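Local coordinates for conserved uncharacterized protein (predicted phosphoesterase COG0622) (Streptococcus pneumoniae, PDB 3CK2) that is of uncharacterised function but binds manganese and, as a member of the calcineurin-like phosphoesterase superfamily, probably hydrolyses phosphate esters, at residues K79-H84 against A107-G112. Numbering follows the deposited sequence.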
# COMPACT_ATOMS: atom_id res chain seq x y z
N LYS A 79 -5.94 9.83 7.99
CA LYS A 79 -6.11 8.48 8.53
C LYS A 79 -6.04 7.41 7.42
O LYS A 79 -6.91 7.35 6.52
CB LYS A 79 -7.43 8.36 9.26
CG LYS A 79 -7.70 6.99 9.87
CD LYS A 79 -8.95 7.04 10.75
CE LYS A 79 -9.18 5.73 11.47
NZ LYS A 79 -10.28 5.84 12.45
N ILE A 80 -5.01 6.59 7.52
CA ILE A 80 -4.72 5.55 6.59
C ILE A 80 -5.07 4.23 7.32
O ILE A 80 -4.70 4.04 8.49
CB ILE A 80 -3.21 5.61 6.18
CG1 ILE A 80 -2.91 6.99 5.56
CG2 ILE A 80 -2.83 4.43 5.26
CD1 ILE A 80 -1.43 7.35 5.33
N ILE A 81 -5.82 3.36 6.65
CA ILE A 81 -6.07 2.01 7.11
C ILE A 81 -5.44 1.08 6.07
O ILE A 81 -5.27 1.44 4.93
CB ILE A 81 -7.58 1.73 7.43
CG1 ILE A 81 -8.45 1.60 6.17
CG2 ILE A 81 -8.16 2.83 8.36
CD1 ILE A 81 -9.93 1.23 6.49
N GLN A 82 -5.10 -0.12 6.52
CA GLN A 82 -4.22 -1.00 5.81
C GLN A 82 -4.53 -2.44 6.19
O GLN A 82 -4.60 -2.79 7.37
CB GLN A 82 -2.79 -0.68 6.23
CG GLN A 82 -1.73 -1.37 5.48
CD GLN A 82 -0.36 -1.15 6.06
OE1 GLN A 82 -0.21 -0.58 7.16
NE2 GLN A 82 0.65 -1.64 5.35
N THR A 83 -4.69 -3.27 5.17
CA THR A 83 -4.94 -4.70 5.38
C THR A 83 -4.46 -5.42 4.14
O THR A 83 -4.28 -4.79 3.10
CB THR A 83 -6.46 -4.98 5.69
OG1 THR A 83 -6.61 -6.28 6.25
CG2 THR A 83 -7.35 -4.87 4.47
N HIS A 84 -4.22 -6.73 4.23
CA HIS A 84 -3.88 -7.49 3.01
C HIS A 84 -5.06 -7.60 2.07
O HIS A 84 -4.97 -7.22 0.91
CB HIS A 84 -3.32 -8.85 3.35
CG HIS A 84 -2.71 -9.58 2.18
ND1 HIS A 84 -1.59 -9.11 1.52
CD2 HIS A 84 -3.04 -10.75 1.59
CE1 HIS A 84 -1.26 -9.98 0.57
NE2 HIS A 84 -2.12 -10.98 0.59
N ALA A 107 -9.05 8.32 5.30
CA ALA A 107 -8.73 9.08 4.09
C ALA A 107 -8.31 8.10 2.96
O ALA A 107 -8.66 8.27 1.78
CB ALA A 107 -7.61 10.12 4.36
N ILE A 108 -7.56 7.07 3.37
CA ILE A 108 -6.92 6.13 2.46
C ILE A 108 -7.03 4.72 3.03
O ILE A 108 -6.86 4.50 4.22
CB ILE A 108 -5.42 6.47 2.23
CG1 ILE A 108 -5.25 7.91 1.68
CG2 ILE A 108 -4.75 5.38 1.28
CD1 ILE A 108 -3.79 8.40 1.60
N CYS A 109 -7.34 3.77 2.16
CA CYS A 109 -7.44 2.36 2.48
C CYS A 109 -6.46 1.58 1.59
O CYS A 109 -6.57 1.56 0.38
CB CYS A 109 -8.87 1.89 2.27
SG CYS A 109 -9.13 0.11 2.59
N LEU A 110 -5.47 0.98 2.21
CA LEU A 110 -4.38 0.31 1.53
C LEU A 110 -4.60 -1.19 1.63
O LEU A 110 -4.88 -1.69 2.71
CB LEU A 110 -3.05 0.65 2.21
CG LEU A 110 -2.60 2.11 2.14
CD1 LEU A 110 -1.25 2.28 2.90
CD2 LEU A 110 -2.49 2.61 0.66
N TYR A 111 -4.48 -1.88 0.51
CA TYR A 111 -4.66 -3.33 0.45
C TYR A 111 -3.64 -3.99 -0.55
O TYR A 111 -2.94 -3.30 -1.29
CB TYR A 111 -6.17 -3.69 0.18
CG TYR A 111 -6.67 -3.40 -1.20
CD1 TYR A 111 -6.79 -4.41 -2.13
CD2 TYR A 111 -7.05 -2.12 -1.57
CE1 TYR A 111 -7.24 -4.15 -3.43
CE2 TYR A 111 -7.49 -1.85 -2.90
CZ TYR A 111 -7.58 -2.87 -3.81
OH TYR A 111 -8.02 -2.63 -5.11
N GLY A 112 -3.51 -5.32 -0.46
CA GLY A 112 -2.69 -6.11 -1.35
C GLY A 112 -3.49 -7.28 -1.91
O GLY A 112 -4.61 -7.10 -2.41
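Lys79 O receives two N-H groups at the start of the pairing, from Ala107 N at 2.6 Å, a bent bond, and from Ile108 N at 3.2 Å, a straighter one. The parallel pattern continues as Ile81 N donates to Ile108 O, Leu110 N to Ile81 O (2.8 Å) and Thr83 N to Leu110 O. Past the last bridged pair the regular alternation ends: Gly112 N bonds to His84 O (2.8 Å) rather than to Thr83 O. CA-H groups fill in between, that of Tyr111 CA pointing almost straight at Thr83 O (3.0 Å). Strands 78-83 and 108-110 lie side by side in a beta-alpha-beta unit whose crossover runs through helix 95-103, within the calcineurin-like fold. Apolar side chains pair on both faces. Ile80 CG2, anti to its backbone N, meets Leu110 CD1 at 3.6 Å, the two side chains crossing obliquely and both touching Phe37 of strand 35-38. On the other face, which helix 95-103 covers, Ile81 CG1 lies 3.9 Å from Cys109 CB and also touches Cys109 SG. Polar ends turn elsewhere: Gln82 NE2 donates to Arg55 O and Asn39 OD1. His84 NE2 binds a manganese ion with Asp41, Asn60 and His113, while its ND1 is hydrogen-bonded to Asn39 O, a second-shell contact that restrains the ring's rotation.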